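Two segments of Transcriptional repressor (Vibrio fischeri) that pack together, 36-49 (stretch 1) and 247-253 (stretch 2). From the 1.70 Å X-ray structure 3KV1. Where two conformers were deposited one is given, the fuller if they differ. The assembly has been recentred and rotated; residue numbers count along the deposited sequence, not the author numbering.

Stretch 1 36-49: EQRKQVAALVSSYL
Stretch 2 247-253: DVLATSV

Residues 36-49 form a stretch of continuous α-helix that extends beyond both ends of the segment, with phi/psi values close to -65/-40 throughout. Against it lies a short strand, 248-252, from the same chain but some 200 residues away in sequence. The two run roughly antiparallel, with 149° between their N-to-C directions, and their axes approach to 7.8 Å. Val-41 and Thr-251 mark the register, their CA atoms 5.9 Å apart. With the near-antiparallel direction, the start of the helix segment meets the end of the strand, and later helical residues meet earlier strand residues. No hydrogen bond joins the stretches; the contact rests on packing and buries 314 Å² in total.

At the start of the segment Glu-36 (chi1 and chi2 both m) faces out of reach of the strand and forms a long salt bridge with Lys-39, OE2 of Glu-36 to NZ of Lys-39 being 4.0 Å. Gln-37 is the first residue to touch the strand. Its CA-to-CB bond points toward the strand, and with chi1 t and chi2 p its NE2 comes within 3.6 Å of Ser-252 CB. Because Ser-252 CB is a carbon, this is a van der Waals approach; OE1 and NE2 of Gln-37 are both hydrogen-bonded elsewhere in the structure. Ser-252, chi1 p, occupies an N-cap position, its OG capping a backbone N just past the stretch.

One turn on, Val-41 N donates to Gln-37 O (3.0 Å), and Val-41 packs against Ala-250 and Thr-251. Its CB is directed toward the strand and chi1 is t (168°). CG1 lies 3.7 Å from Ala-250 O and 3.8 Å from Ala-250 CB, whereas CG2 is 4.0 Å from Thr-251 C, so CG1 lies nearer Ala-250 and CG2 nearer the Thr-251 carbonyl carbon. Thr-251, extended at -167/-174, directs its own CB away from the helix and contributes main chain here. Ala-42 likewise points away from the contact.

Leu-44 (chi1 m, chi2 t) has its CA-to-CB bond directed toward the strand, but its CD1 stays 5.3 Å from Thr-251 O, losing a little surface without making close contact. Val-45, bonded through its N to Val-41 O at 3.1 Å, has its CB directed sideways. Its t rotamer (175°) nevertheless carries CG2 to 3.4 Å from Ala-250 CB, a tight methyl-methyl approach. Ala-250 (-117/126) therefore receives Val-41 and Val-45 on its single methyl group, which is directed toward the helix.

Tyr-48 completes the contact. Tyr-48 N donates to Leu-44 O (3.0 Å), and chi1 t (165°) with chi2 87° extends the ring toward Val-248. From Val-248 CG2 the distances are 3.7 Å to Tyr-48 OH and 3.9 Å to Tyr-48 CZ, with the methyl oblique to the ring. Val-248 (-127/121, chi1 t) and Ala-250 both point toward the helix, while the intervening Leu-249 (chi1 t, chi2 p) points away, the alternation expected of an extended strand.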

ATOM      1  N   GLU A  36       7.532   8.569 -26.310  1.00 21.45           N
ATOM      2  CA  GLU A  36       8.388   7.608 -27.033  1.00 24.93           C
ATOM      3  C   GLU A  36       9.786   7.644 -26.454  1.00 24.89           C
ATOM      4  O   GLU A  36      10.455   6.590 -26.313  1.00 22.65           O
ATOM      5  CB  GLU A  36       8.410   7.880 -28.554  1.00 23.66           C
ATOM      6  CG  GLU A  36       7.084   7.646 -29.250  1.00 34.86           C
ATOM      7  CD  GLU A  36       6.540   6.235 -29.026  1.00 39.87           C
ATOM      8  OE1 GLU A  36       7.346   5.292 -28.852  1.00 46.20           O
ATOM      9  OE2 GLU A  36       5.300   6.065 -29.017  1.00 45.11           O
ATOM     10  N   GLN A  37      10.265   8.836 -26.100  1.00 20.38           N
ATOM     11  CA  GLN A  37      11.573   8.856 -25.459  1.00 21.14           C
ATOM     12  C   GLN A  37      11.619   8.074 -24.145  1.00 21.65           C
ATOM     13  O   GLN A  37      12.578   7.333 -23.907  1.00 20.69           O
ATOM     14  CB  GLN A  37      12.069  10.285 -25.195  1.00 21.87           C
ATOM     15  CG  GLN A  37      13.573  10.322 -24.888  1.00 21.66           C
ATOM     16  CD  GLN A  37      14.398  10.074 -26.148  1.00 23.26           C
ATOM     17  OE1 GLN A  37      14.335  10.866 -27.080  1.00 23.43           O
ATOM     18  NE2 GLN A  37      15.163   8.980 -26.180  1.00 21.31           N
ATOM     19  N   ARG A  38      10.606   8.252 -23.291  0.74 20.19           N
ATOM     20  CA  ARG A  38      10.550   7.524 -22.006  0.74 22.07           C
ATOM     21  C   ARG A  38      10.522   6.020 -22.204  0.74 20.32           C
ATOM     22  O   ARG A  38      11.098   5.264 -21.407  0.74 20.09           O
ATOM     23  CB  ARG A  38       9.320   7.928 -21.196  0.74 23.16           C
ATOM     24  CG  ARG A  38       9.456   9.256 -20.453  0.74 25.88           C
ATOM     25  CD  ARG A  38       8.337   9.376 -19.414  0.74 27.63           C
ATOM     26  NE  ARG A  38       7.022   9.463 -20.039  0.74 30.78           N
ATOM     27  CZ  ARG A  38       6.377  10.601 -20.255  0.74 34.60           C
ATOM     28  NH1 ARG A  38       6.929  11.749 -19.891  0.74 34.89           N
ATOM     29  NH2 ARG A  38       5.183  10.593 -20.839  0.74 39.93           N
ATOM     30  N   LYS A  39       9.830   5.579 -23.250  1.00 21.80           N
ATOM     31  CA  LYS A  39       9.755   4.156 -23.540  1.00 22.47           C
ATOM     32  C   LYS A  39      11.115   3.613 -23.899  1.00 20.64           C
ATOM     33  O   LYS A  39      11.460   2.496 -23.508  1.00 24.48           O
ATOM     34  CB  LYS A  39       8.830   3.897 -24.706  1.00 21.60           C
ATOM     35  CG  LYS A  39       7.370   4.005 -24.313  1.00 29.96           C
ATOM     36  CD  LYS A  39       6.496   3.804 -25.559  1.00 40.20           C
ATOM     37  CE  LYS A  39       5.038   3.552 -25.191  1.00 53.94           C
ATOM     38  NZ  LYS A  39       4.254   3.259 -26.433  1.00 63.75           N
ATOM     39  N   GLN A  40      11.880   4.377 -24.686  1.00 18.19           N
ATOM     40  CA  GLN A  40      13.154   3.843 -25.157  1.00 19.60           C
ATOM     41  C   GLN A  40      14.198   3.851 -24.036  1.00 22.87           C
ATOM     42  O   GLN A  40      15.037   2.955 -23.971  1.00 23.25           O
ATOM     43  CB  GLN A  40      13.657   4.599 -26.396  1.00 20.81           C
ATOM     44  CG  GLN A  40      12.817   4.353 -27.603  1.00 24.35           C
ATOM     45  CD  GLN A  40      12.831   2.898 -27.979  1.00 36.15           C
ATOM     46  OE1 GLN A  40      13.895   2.288 -28.044  1.00 41.52           O
ATOM     47  NE2 GLN A  40      11.651   2.323 -28.195  1.00 37.81           N
ATOM     48  N   VAL A  41      14.160   4.883 -23.198  1.00 20.26           N
ATOM     49  CA  VAL A  41      15.013   4.941 -22.003  1.00 20.06           C
ATOM     50  C   VAL A  41      14.633   3.778 -21.073  1.00 20.35           C
ATOM     51  O   VAL A  41      15.486   3.082 -20.524  1.00 21.32           O
ATOM     52  CB  VAL A  41      14.812   6.287 -21.270  1.00 21.09           C
ATOM     53  CG1 VAL A  41      15.440   6.261 -19.886  1.00 27.52           C
ATOM     54  CG2 VAL A  41      15.423   7.416 -22.113  1.00 23.39           C
ATOM     55  N   ALA A  42      13.339   3.569 -20.919  1.00 19.93           N
ATOM     56  CA  ALA A  42      12.871   2.495 -20.042  1.00 22.38           C
ATOM     57  C   ALA A  42      13.302   1.120 -20.566  1.00 22.29           C
ATOM     58  O   ALA A  42      13.549   0.194 -19.765  1.00 22.89           O
ATOM     59  CB  ALA A  42      11.367   2.563 -19.847  1.00 21.84           C
ATOM     60  N   ALA A  43      13.467   0.981 -21.887  1.00 20.25           N
ATOM     61  CA  ALA A  43      13.902  -0.307 -22.438  1.00 21.90           C
ATOM     62  C   ALA A  43      15.314  -0.655 -21.983  1.00 21.39           C
ATOM     63  O   ALA A  43      15.632  -1.810 -21.674  1.00 21.59           O
ATOM     64  CB  ALA A  43      13.834  -0.305 -23.988  1.00 24.56           C
ATOM     65  N   LEU A  44      16.168   0.352 -21.924  1.00 18.87           N
ATOM     66  CA  LEU A  44      17.549   0.095 -21.581  1.00 21.56           C
ATOM     67  C   LEU A  44      17.607  -0.205 -20.089  1.00 21.61           C
ATOM     68  O   LEU A  44      18.374  -1.065 -19.654  1.00 20.79           O
ATOM     69  CB  LEU A  44      18.387   1.344 -21.874  1.00 19.45           C
ATOM     70  CG  LEU A  44      18.425   1.726 -23.369  1.00 20.24           C
ATOM     71  CD1 LEU A  44      19.276   2.990 -23.519  1.00 24.04           C
ATOM     72  CD2 LEU A  44      18.983   0.584 -24.222  1.00 26.57           C
ATOM     73  N   VAL A  45      16.816   0.517 -19.309  1.00 18.29           N
ATOM     74  CA  VAL A  45      16.823   0.258 -17.846  1.00 19.23           C
ATOM     75  C   VAL A  45      16.257  -1.142 -17.525  1.00 20.87           C
ATOM     76  O   VAL A  45      16.765  -1.851 -16.631  1.00 19.86           O
ATOM     77  CB  VAL A  45      16.047   1.345 -17.084  1.00 18.57           C
ATOM     78  CG1 VAL A  45      15.954   0.978 -15.583  1.00 17.66           C
ATOM     79  CG2 VAL A  45      16.748   2.690 -17.270  1.00 19.15           C
ATOM     80  N   SER A  46      15.222  -1.552 -18.261  0.73 17.29           N
ATOM     81  CA  SER A  46      14.590  -2.880 -18.075  0.73 20.96           C
ATOM     82  C   SER A  46      15.611  -4.004 -18.281  0.73 22.31           C
ATOM     83  O   SER A  46      15.677  -4.977 -17.510  0.73 23.55           O
ATOM     84  CB  SER A  46      13.415  -3.074 -19.045  0.73 21.02           C
ATOM     85  OG  SER A  46      12.800  -4.361 -18.880  0.73 19.81           O
ATOM     86  N   SER A  47      16.396  -3.867 -19.340  1.00 24.66           N
ATOM     87  CA  SER A  47      17.426  -4.832 -19.643  1.00 24.99           C
ATOM     88  C   SER A  47      18.529  -4.839 -18.588  1.00 24.46           C
ATOM     89  O   SER A  47      18.997  -5.914 -18.187  1.00 24.84           O
ATOM     90  CB  SER A  47      18.011  -4.567 -21.029  1.00 29.03           C
ATOM     91  OG  SER A  47      19.049  -5.489 -21.235  1.00 36.33           O
ATOM     92  N   TYR A  48      18.951  -3.649 -18.155  1.00 20.55           N
ATOM     93  CA  TYR A  48      19.944  -3.520 -17.090  1.00 22.97           C
ATOM     94  C   TYR A  48      19.440  -4.253 -15.825  1.00 22.19           C
ATOM     95  O   TYR A  48      20.179  -5.029 -15.217  1.00 21.33           O
ATOM     96  CB  TYR A  48      20.274  -2.031 -16.808  1.00 20.75           C
ATOM     97  CG  TYR A  48      21.021  -1.813 -15.497  1.00 20.24           C
ATOM     98  CD1 TYR A  48      22.406  -1.894 -15.443  1.00 23.99           C
ATOM     99  CD2 TYR A  48      20.326  -1.535 -14.329  1.00 22.97           C
ATOM    100  CE1 TYR A  48      23.082  -1.703 -14.221  1.00 23.43           C
ATOM    101  CE2 TYR A  48      20.981  -1.332 -13.131  1.00 26.59           C
ATOM    102  CZ  TYR A  48      22.349  -1.436 -13.085  1.00 23.14           C
ATOM    103  OH  TYR A  48      22.971  -1.256 -11.860  1.00 27.04           O
ATOM    104  N   LEU A  49      18.198  -4.010 -15.423  1.00 18.77           N
ATOM    105  CA  LEU A  49      17.663  -4.706 -14.246  1.00 21.18           C
ATOM    106  C   LEU A  49      17.543  -6.207 -14.475  1.00 24.29           C
ATOM    107  O   LEU A  49      17.844  -7.022 -13.581  1.00 21.44           O
ATOM    108  CB  LEU A  49      16.303  -4.163 -13.855  1.00 20.53           C
ATOM    109  CG  LEU A  49      16.326  -2.747 -13.269  1.00 23.10           C
ATOM    110  CD1 LEU A  49      14.882  -2.333 -12.975  1.00 23.70           C
ATOM    111  CD2 LEU A  49      17.148  -2.716 -11.977  1.00 22.53           C
ATOM    112  N   ASP A 247      24.435   6.478  -9.813  1.00 23.16           N
ATOM    113  CA  ASP A 247      25.393   5.501 -10.316  1.00 23.06           C
ATOM    114  C   ASP A 247      25.163   5.112 -11.776  1.00 24.72           C
ATOM    115  O   ASP A 247      26.118   4.854 -12.523  1.00 22.70           O
ATOM    116  CB  ASP A 247      25.379   4.301  -9.409  1.00 22.32           C
ATOM    117  CG  ASP A 247      25.618   4.703  -7.961  1.00 32.01           C
ATOM    118  OD1 ASP A 247      26.746   5.200  -7.696  1.00 32.24           O
ATOM    119  OD2 ASP A 247      24.683   4.584  -7.112  1.00 24.42           O
ATOM    120  N   VAL A 248      23.897   5.028 -12.172  1.00 20.72           N
ATOM    121  CA  VAL A 248      23.577   4.680 -13.547  1.00 20.25           C
ATOM    122  C   VAL A 248      22.633   5.754 -14.117  1.00 23.47           C
ATOM    123  O   VAL A 248      21.544   5.989 -13.563  1.00 22.92           O
ATOM    124  CB  VAL A 248      22.870   3.329 -13.597  1.00 22.80           C
ATOM    125  CG1 VAL A 248      22.431   3.002 -15.020  1.00 24.52           C
ATOM    126  CG2 VAL A 248      23.765   2.194 -13.013  1.00 22.49           C
ATOM    127  N   LEU A 249      23.050   6.420 -15.190  1.00 21.13           N
ATOM    128  CA  LEU A 249      22.216   7.477 -15.761  1.00 19.82           C
ATOM    129  C   LEU A 249      21.621   6.939 -17.045  1.00 19.73           C
ATOM    130  O   LEU A 249      22.355   6.477 -17.910  1.00 23.19           O
ATOM    131  CB  LEU A 249      23.063   8.706 -16.081  1.00 21.23           C
ATOM    132  CG  LEU A 249      22.323   9.838 -16.793  1.00 22.92           C
ATOM    133  CD1 LEU A 249      21.308  10.440 -15.809  1.00 24.44           C
ATOM    134  CD2 LEU A 249      23.321  10.903 -17.299  1.00 23.99           C
ATOM    135  N   ALA A 250      20.301   6.975 -17.171  1.00 19.39           N
ATOM    136  CA  ALA A 250      19.669   6.529 -18.399  1.00 19.70           C
ATOM    137  C   ALA A 250      18.955   7.763 -19.016  1.00 21.76           C
ATOM    138  O   ALA A 250      18.130   8.379 -18.379  1.00 20.31           O
ATOM    139  CB  ALA A 250      18.651   5.362 -18.088  1.00 22.14           C
ATOM    140  N   THR A 251      19.240   8.068 -20.268  0.65 20.80           N
ATOM    141  CA  THR A 251      18.734   9.307 -20.838  0.65 21.59           C
ATOM    142  C   THR A 251      18.919   9.262 -22.356  0.65 21.65           C
ATOM    143  O   THR A 251      19.286   8.228 -22.911  0.65 22.51           O
ATOM    144  CB  THR A 251      19.420  10.576 -20.187  0.65 22.58           C
ATOM    145  OG1 THR A 251      18.718  11.776 -20.553  0.65 22.00           O
ATOM    146  CG2 THR A 251      20.905  10.717 -20.624  0.65 30.32           C
ATOM    147  N   SER A 252      18.626  10.367 -23.031  1.00 20.12           N
ATOM    148  CA  SER A 252      18.639  10.412 -24.501  1.00 20.11           C
ATOM    149  C   SER A 252      19.986  10.959 -25.032  1.00 20.10           C
ATOM    150  O   SER A 252      20.741  11.557 -24.270  1.00 22.70           O
ATOM    151  CB  SER A 252      17.553  11.366 -25.006  1.00 24.77           C
ATOM    152  OG  SER A 252      17.888  12.715 -24.684  1.00 25.85           O
ATOM    153  N   VAL A 253      20.252  10.793 -26.331  1.00 21.78           N
ATOM    154  CA  VAL A 253      21.445  11.371 -26.935  1.00 25.05           C
ATOM    155  C   VAL A 253      21.495  12.891 -26.700  1.00 23.60           C
ATOM    156  O   VAL A 253      22.520  13.443 -26.279  1.00 25.98           O
ATOM    157  CB  VAL A 253      21.521  11.077 -28.465  1.00 28.42           C
ATOM    158  CG1 VAL A 253      22.587  11.950 -29.148  1.00 25.88           C
ATOM    159  CG2 VAL A 253      21.824   9.582 -28.708  1.00 30.61           C
TER